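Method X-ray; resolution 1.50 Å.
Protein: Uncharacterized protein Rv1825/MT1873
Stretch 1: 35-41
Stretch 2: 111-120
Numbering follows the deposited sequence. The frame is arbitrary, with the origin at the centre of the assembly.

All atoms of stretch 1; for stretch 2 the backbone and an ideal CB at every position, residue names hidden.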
# COMPACT_ATOMS: atom_id res chain seq x y z
N GLY A 35 7.51 19.47 -8.39
CA GLY A 35 6.58 20.41 -7.82
C GLY A 35 7.12 20.95 -6.52
O GLY A 35 8.25 20.60 -6.11
N PRO A 36 6.36 21.79 -5.82
CA PRO A 36 6.82 22.26 -4.52
C PRO A 36 6.90 21.11 -3.54
O PRO A 36 6.26 20.09 -3.74
CB PRO A 36 5.73 23.25 -4.10
CG PRO A 36 4.56 22.85 -4.87
CD PRO A 36 5.01 22.28 -6.15
N GLY A 37 7.69 21.26 -2.50
CA GLY A 37 7.74 20.22 -1.52
C GLY A 37 8.77 20.51 -0.42
O GLY A 37 9.09 21.66 -0.11
N VAL A 38 9.33 19.44 0.11
CA VAL A 38 10.38 19.53 1.12
C VAL A 38 11.51 18.57 0.81
O VAL A 38 11.32 17.56 0.11
CB VAL A 38 9.89 19.25 2.54
CG1 VAL A 38 8.85 20.29 2.94
CG2 VAL A 38 9.33 17.81 2.68
N MET A 39 12.70 18.93 1.29
CA MET A 39 13.83 18.02 1.43
C MET A 39 14.11 17.87 2.91
O MET A 39 14.29 18.86 3.63
CB MET A 39 15.05 18.55 0.70
CG MET A 39 16.30 17.68 0.82
SD MET A 39 17.76 18.17 -0.20
CE MET A 39 18.14 19.66 0.63
N ILE A 40 14.16 16.62 3.34
CA ILE A 40 14.40 16.27 4.72
C ILE A 40 15.74 15.58 4.79
O ILE A 40 15.95 14.59 4.10
CB ILE A 40 13.33 15.29 5.23
CG1 ILE A 40 11.93 15.90 5.05
CG2 ILE A 40 13.60 14.91 6.70
CD1 ILE A 40 10.83 14.91 5.01
N THR A 41 16.65 16.11 5.60
CA THR A 41 17.94 15.47 5.85
C THR A 41 17.92 14.85 7.24
O THR A 41 17.50 15.49 8.20
CB THR A 41 19.06 16.47 5.76
OG1 THR A 41 19.03 17.11 4.49
CG2 THR A 41 20.40 15.77 5.97
N UNK A 111 2.32 20.38 -0.39
CA UNK A 111 2.32 21.73 0.17
C UNK A 111 3.46 21.86 1.19
O UNK A 111 3.43 21.22 2.24
CB UNK A 111 0.97 22.05 0.82
N UNK A 112 4.47 22.70 0.89
CA UNK A 112 5.66 22.69 1.78
C UNK A 112 5.38 23.02 3.26
O UNK A 112 5.90 22.33 4.13
CB UNK A 112 6.68 23.69 1.25
N UNK A 113 4.53 24.02 3.57
CA UNK A 113 4.24 24.24 4.97
C UNK A 113 3.52 23.07 5.68
O UNK A 113 3.76 22.83 6.88
CB UNK A 113 3.39 25.51 5.10
N UNK A 114 2.66 22.34 4.96
CA UNK A 114 1.94 21.21 5.56
C UNK A 114 2.90 20.05 5.80
O UNK A 114 2.86 19.42 6.86
CB UNK A 114 0.78 20.77 4.67
N UNK A 115 3.75 19.77 4.81
CA UNK A 115 4.75 18.71 4.97
C UNK A 115 5.69 19.05 6.11
O UNK A 115 6.01 18.19 6.91
CB UNK A 115 5.54 18.50 3.68
N UNK A 116 6.13 20.30 6.22
CA UNK A 116 6.99 20.71 7.32
C UNK A 116 6.29 20.59 8.66
O UNK A 116 6.88 20.14 9.64
CB UNK A 116 7.47 22.15 7.11
N UNK A 117 5.02 21.00 8.72
CA UNK A 117 4.24 20.87 9.96
C UNK A 117 4.18 19.43 10.43
O UNK A 117 4.35 19.17 11.63
CB UNK A 117 2.82 21.41 9.76
N UNK A 118 3.97 18.50 9.51
CA UNK A 118 3.91 17.08 9.86
C UNK A 118 5.20 16.66 10.52
O UNK A 118 5.19 15.93 11.51
CB UNK A 118 3.64 16.22 8.63
N UNK A 119 6.32 17.10 9.95
CA UNK A 119 7.61 16.73 10.54
C UNK A 119 7.79 17.24 11.96
O UNK A 119 8.50 16.62 12.74
CB UNK A 119 8.75 17.26 9.67
N UNK A 120 7.14 18.35 12.30
CA UNK A 120 7.28 18.95 13.62
C UNK A 120 6.25 18.50 14.67
O UNK A 120 6.27 19.00 15.79
CB UNK A 120 7.20 20.47 13.47

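The second stretch is a helix spanning 112-119, whose axis passes 7.2 Å from that of the strand that carries Val38 and Ile40, the two running in broadly the same direction at 37°. Stretch 1 offers it an almost wholly apolar surface: the ring of Pro36, the bare backbone of Gly37, and the side chains of Val38 and Ile40.

Position 111 directly precedes the helix, with phi/psi of -70/114 and a CA-to-CB bond directed away from stretch 1. Nothing there constrains its side chain, but the free amides of the first helical turn favour a short acceptor such as Asp, Asn, Ser or Thr. It is Asp111, the N-cap: OD2 accepts from the backbone N of position 114 at 3.2 Å.

At position 112 the CA-to-CB bond points sideways, and the ideal CB already lies 3.4 Å from Gly37 O and 4.4 Å from Val38 CG1. With Pro36 also near, a compact apolar residue would suit, Ala, Val or Pro among them; a phi of -58 and a place in the first turn, where the amide need not donate within the helix, are compatible with proline. The deposited Pro112 sets its CG 3.9 Å from Pro36 CB, so that two proline rings meet, while its CB packs 3.4 Å from Gly37 O and its backbone O lies 3.8 Å from Val38 CG1.

Position 113 points away and meets nothing of stretch 1. Many residues would fit, proline included, since this is still the first turn; it is Pro113. Position 114 points sideways, beyond reach of the strand, and a small polar residue could turn back to the cap. Thr114 does so, its OG1 donating to Asp111 OD2 at 2.6 Å.

Position 115 points toward the strand. Its ideal CB is 3.8 Å from Val38 CG1, and Gly37 CA is also within range of a longer chain. A medium or long aliphatic chain, Leu, Ile or Met, could use both surfaces. Leu115, with chi1 m and chi2 t, packs CB 3.8 Å from Val38 CG1 and brings CD1 to 4.0 Å from Gly37 CA.

At position 116 the bond is again sideways, with the ideal CB 4.8 Å from Val38 CG1. No polar partner is offered, so Ala or another modest apolar residue is reasonable. Ala116 is found.

Positions 117 and 118 are out of reach, and stretch 1 does not discriminate among helix-compatible residues; both are alanine, Ala117 and Ala118.

Position 119 points toward stretch 1, yet nothing lies within 5.5 Å of its ideal CB. An apolar chain of some length suits the gap; Met, Leu or Phe might serve. Met119, with chi1 and chi2 both m, extends SD to 3.8 Å from Ile40 CD1.

Position 120 leaves helical phi/psi, at -92/7, out of reach of the strand. Asn, Ser or another polar residue, or Gly, would suit; Asn120 uses OD1 for a hydrogen bond elsewhere in the structure.

Stretch 2 111-120: DPPTLAAAMN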
# COMPACT_ATOMS: atom_id res chain seq x y z
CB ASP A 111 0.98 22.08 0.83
CG ASP A 111 0.98 23.47 1.38
OD1 ASP A 111 1.16 24.40 0.57
OD2 ASP A 111 0.87 23.63 2.61
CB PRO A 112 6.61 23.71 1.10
CG PRO A 112 6.21 23.73 -0.28
CD PRO A 112 4.71 23.56 -0.28
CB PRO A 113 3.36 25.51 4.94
CG PRO A 113 3.76 26.19 3.69
CD PRO A 113 4.01 25.10 2.71
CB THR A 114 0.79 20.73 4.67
OG1 THR A 114 -0.02 21.86 4.32
CG2 THR A 114 -0.05 19.70 5.38
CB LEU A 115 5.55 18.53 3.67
CG LEU A 115 4.72 18.07 2.46
CD1 LEU A 115 5.51 18.18 1.15
CD2 LEU A 115 4.20 16.66 2.64
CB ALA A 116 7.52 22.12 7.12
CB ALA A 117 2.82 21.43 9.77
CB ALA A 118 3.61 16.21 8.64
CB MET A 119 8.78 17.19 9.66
CG MET A 119 8.96 16.44 8.35
SD MET A 119 9.25 14.64 8.44
CE MET A 119 7.59 14.22 8.12
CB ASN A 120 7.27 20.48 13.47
CG ASN A 120 8.52 20.98 12.78
OD1 ASN A 120 9.62 20.47 13.02
ND2 ASN A 120 8.36 21.97 11.90
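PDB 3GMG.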